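Local coordinates for putative cell surface protein (Streptococcus pyogenes, PDB 4OFQ) that is an antigen I/II-family cell-surface protein, represented by its calcium-binding C-terminal beta-sandwich region, and probably acts as an adhesin in attachment of the bacterium, at residues 43-48 with 147-152; 114-119 with 171-176. One frame throughout, in Å; residues are numbered along the deposited sequence.

Contact 1 of 2, residues 43-48 with 147-152; sequences AKQDFD and LDITYN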
ATOM      1  N   ALA A  43      13.695   4.358  10.295  1.00 12.95           N
ATOM      2  CA  ALA A  43      15.013   3.806  10.052  1.00 11.31           C
ATOM      3  C   ALA A  43      15.957   4.291  11.134  1.00 12.04           C
ATOM      4  O   ALA A  43      15.875   5.456  11.562  1.00 12.47           O
ATOM      5  CB  ALA A  43      15.527   4.225   8.679  1.00 10.88           C
ATOM      6  N   LYS A  44      16.842   3.403  11.575  1.00 12.00           N
ATOM      7  CA  LYS A  44      17.836   3.758  12.583  1.00 12.01           C
ATOM      8  C   LYS A  44      19.239   3.790  11.997  1.00 14.46           C
ATOM      9  O   LYS A  44      19.643   2.875  11.276  1.00 12.30           O
ATOM     10  CB  LYS A  44      17.812   2.772  13.761  1.00 13.43           C
ATOM     11  CG  LYS A  44      18.942   3.020  14.778  1.00 22.21           C
ATOM     12  CD  LYS A  44      18.866   2.090  15.991  1.00 23.44           C
ATOM     13  CE  LYS A  44      19.396   0.714  15.661  1.00 27.27           C
ATOM     14  NZ  LYS A  44      19.432  -0.183  16.855  1.00 30.74           N
ATOM     15  N   GLN A  45      19.972   4.846  12.340  1.00 12.23           N
ATOM     16  CA  GLN A  45      21.394   4.984  12.043  1.00 12.56           C
ATOM     17  C   GLN A  45      22.102   4.734  13.370  1.00 13.42           C
ATOM     18  O   GLN A  45      21.988   5.533  14.303  1.00 15.49           O
ATOM     19  CB  GLN A  45      21.667   6.397  11.509  1.00 12.98           C
ATOM     20  CG  GLN A  45      23.119   6.747  11.130  1.00 12.53           C
ATOM     21  CD  GLN A  45      23.187   8.067  10.349  1.00 15.23           C
ATOM     22  OE1 GLN A  45      22.274   8.896  10.434  1.00 13.32           O
ATOM     23  NE2 GLN A  45      24.262   8.259   9.577  1.00 14.00           N
ATOM     24  N   ASP A  46      22.816   3.610  13.454  1.00 14.07           N
ATOM     25  CA  ASP A  46      23.268   3.046  14.722  1.00 15.02           C
ATOM     26  C   ASP A  46      24.671   3.520  15.096  1.00 20.82           C
ATOM     27  O   ASP A  46      25.650   3.147  14.457  1.00 16.42           O
ATOM     28  CB  ASP A  46      23.244   1.515  14.599  1.00 15.57           C
ATOM     29  CG  ASP A  46      23.699   0.793  15.862  1.00 19.11           C
ATOM     30  OD1 ASP A  46      23.857   1.420  16.931  1.00 18.28           O
ATOM     31  OD2 ASP A  46      23.877  -0.440  15.775  1.00 17.40           O
ATOM     32  N   PHE A  47      24.770   4.315  16.154  1.00 15.97           N
ATOM     33  CA  PHE A  47      26.063   4.849  16.575  1.00 16.62           C
ATOM     34  C   PHE A  47      26.472   4.323  17.938  1.00 17.76           C
ATOM     35  O   PHE A  47      27.534   4.666  18.447  1.00 18.48           O
ATOM     36  CB  PHE A  47      26.031   6.373  16.628  1.00 16.27           C
ATOM     37  CG  PHE A  47      25.984   7.028  15.275  1.00 17.06           C
ATOM     38  CD1 PHE A  47      26.601   6.438  14.186  1.00 15.31           C
ATOM     39  CD2 PHE A  47      25.329   8.239  15.099  1.00 14.87           C
ATOM     40  CE1 PHE A  47      26.561   7.047  12.928  1.00 14.66           C
ATOM     41  CE2 PHE A  47      25.292   8.853  13.851  1.00 18.34           C
ATOM     42  CZ  PHE A  47      25.906   8.258  12.768  1.00 15.56           C
ATOM     43  N   ASP A  48      25.623   3.490  18.523  1.00 21.62           N
ATOM     44  CA  ASP A  48      25.844   2.988  19.874  1.00 22.62           C
ATOM     45  C   ASP A  48      27.274   2.486  20.144  1.00 27.53           C
ATOM     46  O   ASP A  48      27.868   2.820  21.170  1.00 24.43           O
ATOM     47  CB  ASP A  48      24.817   1.906  20.205  1.00 23.32           C
ATOM     48  CG  ASP A  48      24.940   1.416  21.622  1.00 31.63           C
ATOM     49  OD1 ASP A  48      24.576   2.173  22.541  1.00 37.45           O
ATOM     50  OD2 ASP A  48      25.405   0.280  21.814  1.00 36.18           O
ATOM     51  N   LEU A 147      24.791   8.523  20.023  1.00 19.02           N
ATOM     52  CA  LEU A 147      23.416   8.963  19.841  1.00 17.07           C
ATOM     53  C   LEU A 147      22.894   8.579  18.460  1.00 16.80           C
ATOM     54  O   LEU A 147      23.232   9.223  17.458  1.00 15.36           O
ATOM     55  CB  LEU A 147      23.316  10.479  20.053  1.00 17.22           C
ATOM     56  CG  LEU A 147      23.721  11.003  21.437  1.00 18.47           C
ATOM     57  CD1 LEU A 147      23.814  12.528  21.480  1.00 18.73           C
ATOM     58  CD2 LEU A 147      22.717  10.512  22.462  1.00 21.00           C
ATOM     59  N   ASP A 148      22.068   7.537  18.413  1.00 16.06           N
ATOM     60  CA  ASP A 148      21.487   7.079  17.153  1.00 19.80           C
ATOM     61  C   ASP A 148      20.665   8.169  16.465  1.00 17.13           C
ATOM     62  O   ASP A 148      20.084   9.033  17.115  1.00 15.10           O
ATOM     63  CB  ASP A 148      20.569   5.870  17.365  1.00 16.20           C
ATOM     64  CG  ASP A 148      21.296   4.646  17.899  1.00 22.83           C
ATOM     65  OD1 ASP A 148      22.547   4.567  17.816  1.00 20.47           O
ATOM     66  OD2 ASP A 148      20.588   3.746  18.402  1.00 24.95           O
ATOM     67  N   ILE A 149      20.606   8.101  15.144  1.00 16.22           N
ATOM     68  CA  ILE A 149      19.739   8.986  14.380  1.00 16.12           C
ATOM     69  C   ILE A 149      18.550   8.175  13.886  1.00 15.68           C
ATOM     70  O   ILE A 149      18.721   7.059  13.391  1.00 13.49           O
ATOM     71  CB  ILE A 149      20.475   9.620  13.182  1.00 12.21           C
ATOM     72  CG1 ILE A 149      21.862  10.138  13.598  1.00 12.82           C
ATOM     73  CG2 ILE A 149      19.618  10.749  12.571  1.00 11.77           C
ATOM     74  CD1 ILE A 149      21.826  11.199  14.697  1.00 18.82           C
ATOM     75  N   THR A 150      17.349   8.735  14.036  1.00 14.11           N
ATOM     76  CA  THR A 150      16.124   8.076  13.591  1.00 15.15           C
ATOM     77  C   THR A 150      15.484   8.848  12.437  1.00 14.61           C
ATOM     78  O   THR A 150      15.181  10.042  12.567  1.00 11.73           O
ATOM     79  CB  THR A 150      15.116   7.930  14.747  1.00 13.41           C
ATOM     80  OG1 THR A 150      15.713   7.157  15.800  1.00 15.95           O
ATOM     81  CG2 THR A 150      13.824   7.244  14.270  1.00 14.37           C
ATOM     82  N   TYR A 151      15.290   8.157  11.318  1.00 13.45           N
ATOM     83  CA  TYR A 151      14.694   8.750  10.127  1.00 11.97           C
ATOM     84  C   TYR A 151      13.250   8.269  10.024  1.00 17.25           C
ATOM     85  O   TYR A 151      12.980   7.073  10.092  1.00 13.75           O
ATOM     86  CB  TYR A 151      15.466   8.336   8.862  1.00 11.24           C
ATOM     87  CG  TYR A 151      16.918   8.793   8.781  1.00 12.56           C
ATOM     88  CD1 TYR A 151      17.884   8.270   9.634  1.00 10.22           C
ATOM     89  CD2 TYR A 151      17.326   9.723   7.826  1.00 13.51           C
ATOM     90  CE1 TYR A 151      19.222   8.681   9.559  1.00 10.85           C
ATOM     91  CE2 TYR A 151      18.665  10.133   7.730  1.00 12.22           C
ATOM     92  CZ  TYR A 151      19.606   9.612   8.602  1.00 10.36           C
ATOM     93  OH  TYR A 151      20.942  10.013   8.531  1.00 14.15           O
ATOM     94  N   ASN A 152      12.320   9.203   9.866  1.00 11.50           N
ATOM     95  CA  ASN A 152      10.921   8.836   9.683  1.00 10.93           C
ATOM     96  C   ASN A 152      10.500   9.299   8.292  1.00 14.22           C
ATOM     97  O   ASN A 152      10.414  10.499   8.042  1.00  9.05           O
ATOM     98  CB  ASN A 152      10.078   9.504  10.763  1.00  9.89           C
ATOM     99  CG  ASN A 152       8.690   8.929  10.849  1.00 13.29           C
ATOM    100  OD1 ASN A 152       7.916   9.011   9.900  1.00 11.53           O
ATOM    101  ND2 ASN A 152       8.353   8.374  12.008  1.00 18.82           N
TER
HETATM  102  O   HOH W   1      21.532   1.227  18.315  1.00 18.19           O
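The Y151 ring meets Q45 and A43 at its edge, with Q45 OE1 and A43 O both lying in the ring plane. Y151 OH donates to Q45 OE1 at 2.6 Å. The amide of Q45 is turned 43° from the ring, and the hydroxyl sits above the carbonyl plane of that amide. Elsewhere in the chain, Y66 stacks on the Y151 ring and W130 meets it edge-to-face. The F47 ring has L147 O at its edge, 3.3 Å from CD2. Its CE2 also packs obliquely on I149 CG1. Q45 and I149 lie side by side on the buried face of the sheet. CG of Q45 is anti to the backbone N (chi1 -180°) and the chain runs on extended, which carries the amide to the tyrosine hydroxyl.

K44 lies on the other face, with T150. Its CD passes D148 OD2 at 3.4 Å, but NZ and the carboxylate are too far apart for a salt bridge. One water joins K44 NZ, D46 OD1 and D148 OD2. D148 OD1 accepts from F47 N at 2.8 Å, on its anti side but 30° out of the carboxylate plane, and more weakly from D48 N. D46 OD1 takes D48 N in an Asx turn, while D46 OD2 accepts from Q15 N. D46 OD1 and D148 OD1 are only 3.5 Å apart; D48 N, shared by both, F47 N and the water probably offset their repulsion.

Backbone bonds pair A43 with Y151 and Q45 with I149. This is regular antiparallel pairing where strand 38-45 ends and strand 149-157 begins, within one sheet of an adhesin beta-sandwich.

Contact 2 of 2, residues 114-119 with 171-176; sequences ALIKAS and YQIDFG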
ATOM      1  N   ALA A 114      33.147   7.153  -4.777  1.00 22.99           N
ATOM      2  CA  ALA A 114      34.306   6.405  -4.306  1.00 22.15           C
ATOM      3  C   ALA A 114      34.086   5.876  -2.888  1.00 23.52           C
ATOM      4  O   ALA A 114      34.462   4.746  -2.570  1.00 21.51           O
ATOM      5  CB  ALA A 114      35.558   7.268  -4.374  1.00 22.46           C
ATOM      6  N   LEU A 115      33.484   6.700  -2.036  1.00 24.25           N
ATOM      7  CA  LEU A 115      33.113   6.279  -0.685  1.00 24.37           C
ATOM      8  C   LEU A 115      32.179   5.069  -0.685  1.00 21.47           C
ATOM      9  O   LEU A 115      32.411   4.101   0.034  1.00 22.42           O
ATOM     10  CB  LEU A 115      32.482   7.438   0.093  1.00 22.39           C
ATOM     11  CG  LEU A 115      33.491   8.399   0.725  1.00 33.24           C
ATOM     12  CD1 LEU A 115      32.796   9.606   1.337  1.00 31.47           C
ATOM     13  CD2 LEU A 115      34.329   7.679   1.774  1.00 37.94           C
ATOM     14  N   ILE A 116      31.120   5.128  -1.486  1.00 18.04           N
ATOM     15  CA  ILE A 116      30.223   3.985  -1.631  1.00 23.25           C
ATOM     16  C   ILE A 116      30.958   2.726  -2.115  1.00 23.33           C
ATOM     17  O   ILE A 116      30.788   1.643  -1.540  1.00 22.50           O
ATOM     18  CB  ILE A 116      29.026   4.324  -2.552  1.00 22.27           C
ATOM     19  CG1 ILE A 116      28.126   5.346  -1.861  1.00 22.52           C
ATOM     20  CG2 ILE A 116      28.238   3.067  -2.908  1.00 17.96           C
ATOM     21  CD1 ILE A 116      27.031   5.916  -2.751  1.00 25.48           C
ATOM     22  N   LYS A 117      31.785   2.882  -3.147  1.00 20.27           N
ATOM     23  CA  LYS A 117      32.540   1.767  -3.734  1.00 29.61           C
ATOM     24  C   LYS A 117      33.420   1.053  -2.716  1.00 27.62           C
ATOM     25  O   LYS A 117      33.483  -0.180  -2.670  1.00 26.15           O
ATOM     26  CB  LYS A 117      33.437   2.260  -4.875  1.00 44.91           C
ATOM     27  CG  LYS A 117      32.728   2.515  -6.196  1.00 57.54           C
ATOM     28  CD  LYS A 117      32.715   1.272  -7.077  1.00 64.38           C
ATOM     29  CE  LYS A 117      32.090   1.564  -8.440  1.00 69.43           C
ATOM     30  NZ  LYS A 117      30.681   2.071  -8.337  1.00 70.21           N
ATOM     31  N   ALA A 118      34.116   1.835  -1.907  1.00 24.25           N
ATOM     32  CA  ALA A 118      35.107   1.278  -0.998  1.00 25.32           C
ATOM     33  C   ALA A 118      34.486   0.769   0.299  1.00 32.45           C
ATOM     34  O   ALA A 118      35.166   0.143   1.109  1.00 30.78           O
ATOM     35  CB  ALA A 118      36.180   2.306  -0.708  1.00 24.88           C
ATOM     36  N   SER A 119      33.193   1.025   0.486  1.00 21.18           N
ATOM     37  CA  SER A 119      32.529   0.709   1.754  1.00 20.45           C
ATOM     38  C   SER A 119      32.098  -0.752   1.918  1.00 30.34           C
ATOM     39  O   SER A 119      31.917  -1.225   3.040  1.00 30.29           O
ATOM     40  CB  SER A 119      31.306   1.597   1.933  1.00 18.87           C
ATOM     41  OG  SER A 119      30.294   1.213   1.023  1.00 19.16           O
ATOM     42  N   TYR A 171      21.475   1.426   4.455  1.00 13.43           N
ATOM     43  CA  TYR A 171      22.879   1.161   4.641  1.00 13.24           C
ATOM     44  C   TYR A 171      23.443   2.325   5.431  1.00 17.15           C
ATOM     45  O   TYR A 171      22.907   3.433   5.403  1.00 14.93           O
ATOM     46  CB  TYR A 171      23.598   1.111   3.300  1.00 18.74           C
ATOM     47  CG  TYR A 171      23.125   0.029   2.363  1.00 19.51           C
ATOM     48  CD1 TYR A 171      23.460  -1.295   2.586  1.00 24.83           C
ATOM     49  CD2 TYR A 171      22.386   0.334   1.227  1.00 25.36           C
ATOM     50  CE1 TYR A 171      23.052  -2.282   1.717  1.00 29.89           C
ATOM     51  CE2 TYR A 171      21.967  -0.660   0.357  1.00 24.14           C
ATOM     52  CZ  TYR A 171      22.305  -1.964   0.612  1.00 31.17           C
ATOM     53  OH  TYR A 171      21.904  -2.969  -0.240  1.00 45.28           O
ATOM     54  N   GLN A 172      24.550   2.076   6.106  1.00 14.80           N
ATOM     55  CA  GLN A 172      25.208   3.084   6.919  1.00 15.71           C
ATOM     56  C   GLN A 172      26.691   3.011   6.587  1.00 19.37           C
ATOM     57  O   GLN A 172      27.259   1.915   6.542  1.00 15.42           O
ATOM     58  CB  GLN A 172      24.965   2.698   8.366  1.00 26.87           C
ATOM     59  CG  GLN A 172      25.529   3.569   9.423  1.00 28.86           C
ATOM     60  CD  GLN A 172      25.048   3.116  10.787  1.00 24.00           C
ATOM     61  OE1 GLN A 172      23.879   2.740  10.950  1.00 13.95           O
ATOM     62  NE2 GLN A 172      25.938   3.138  11.768  1.00 16.81           N
ATOM     63  N   ILE A 173      27.315   4.160   6.313  1.00 15.33           N
ATOM     64  CA  ILE A 173      28.747   4.187   6.030  1.00 15.67           C
ATOM     65  C   ILE A 173      29.415   5.159   6.990  1.00 15.50           C
ATOM     66  O   ILE A 173      29.219   6.371   6.890  1.00 17.79           O
ATOM     67  CB  ILE A 173      29.071   4.601   4.570  1.00 15.46           C
ATOM     68  CG1 ILE A 173      28.268   3.762   3.568  1.00 17.43           C
ATOM     69  CG2 ILE A 173      30.577   4.500   4.299  1.00 19.96           C
ATOM     70  CD1 ILE A 173      28.414   4.250   2.127  1.00 16.38           C
ATOM     71  N   ASP A 174      30.186   4.607   7.926  1.00 16.29           N
ATOM     72  CA  ASP A 174      30.836   5.383   8.967  1.00 16.59           C
ATOM     73  C   ASP A 174      32.342   5.262   8.783  1.00 17.68           C
ATOM     74  O   ASP A 174      32.875   4.154   8.688  1.00 18.49           O
ATOM     75  CB  ASP A 174      30.472   4.839  10.351  1.00 16.77           C
ATOM     76  CG  ASP A 174      28.979   4.637  10.532  1.00 20.49           C
ATOM     77  OD1 ASP A 174      28.201   5.477  10.029  1.00 20.06           O
ATOM     78  OD2 ASP A 174      28.589   3.643  11.189  1.00 20.45           O
ATOM     79  N   PHE A 175      33.019   6.401   8.748  1.00 17.81           N
ATOM     80  CA  PHE A 175      34.458   6.437   8.542  1.00 18.89           C
ATOM     81  C   PHE A 175      34.847   5.641   7.299  1.00 19.56           C
ATOM     82  O   PHE A 175      35.927   5.048   7.271  1.00 20.54           O
ATOM     83  CB  PHE A 175      35.217   5.830   9.740  1.00 19.84           C
ATOM     84  CG  PHE A 175      34.657   6.198  11.082  1.00 23.81           C
ATOM     85  CD1 PHE A 175      34.950   7.427  11.660  1.00 21.18           C
ATOM     86  CD2 PHE A 175      33.874   5.297  11.789  1.00 21.11           C
ATOM     87  CE1 PHE A 175      34.443   7.759  12.911  1.00 20.22           C
ATOM     88  CE2 PHE A 175      33.365   5.618  13.040  1.00 19.60           C
ATOM     89  CZ  PHE A 175      33.652   6.849  13.604  1.00 22.15           C
ATOM     90  N   GLY A 176      33.961   5.596   6.305  1.00 19.19           N
ATOM     91  CA  GLY A 176      34.176   4.788   5.114  1.00 22.12           C
ATOM     92  C   GLY A 176      33.816   3.311   5.235  1.00 24.67           C
ATOM     93  O   GLY A 176      33.903   2.569   4.252  1.00 23.64           O
TER
HETATM   94  O   HOH W   2      34.456   3.880   1.870  1.00 26.69           O
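S119 and G176 bring the two backbones closest, with 5.5 Å between their CA atoms. Here the C-terminal part of helix 110-119 meets the turn that follows strand 164-174. S119 CA makes a CH...O contact with G176 O at 3.4 Å. A water donates to both G176 O and L115 O, bridging the turn to the helix. G176 has a positive phi (82°), and at its backbone angles a CB would be jammed against the carbonyl of F175. L115 CD2 approaches G176 CA at 4.4 Å, a loose apolar contact.

The turn leads from strand 164-174 into strand 177-188, its antiparallel neighbour, so this is a beta-hairpin with a helix packed against its end. Strand 164-174 lies inside the mixed sheet of the domain, and the helix packs over part of one face of that sheet. I65, on the adjacent strand 64-70, touches both L115 and I173. A backbone hydrogen bond between S119 and G178 adds a direct link from the helix to the hairpin.

I173 is the residue of the strand that reaches the helix. Its CG1 is anti to the carbonyl carbon (chi1 -51°), and CD1 beyond it comes within 3.7 Å of S119 OG. The other branch, CG2, lies 3.8 Å from S119 CB. I173 CD1 also touches I116 CG1 at 4.1 Å, the two side chains crossing at about a right angle. I116 continues onto F127 and M129 of strand 127-132.

The hydroxyl of S119 turns back to its own helix. OG donates to I116 O at 2.6 Å, tilted 25° from the carbonyl plane. S119 N reaches the same oxygen from the same face. OG is also hydrogen-bonded to I121 N, two residues on.

Contacts 1 and 2 lie in the same domain, their centres about 17 Å apart, and both are partly buried. Contact 1 joins two strands of one sheet. Contact 2 sets a helix against a strand of the other, mixed sheet. Strand pairing gives the first its backbone bonds, and loop aspartates add carboxylate bonds; the second relies on small apolar contacts and a bridging water. Contact 1 also buries more surface, 498 Å² against 206 Å². They touch through Q172, whose NE2 probably donates to D46 O at 2.7 Å, and through F47, which packs near D174. Q172 and D174 point away from the helix, so strand 164-174 faces contact 1 on one side and the helix on the other.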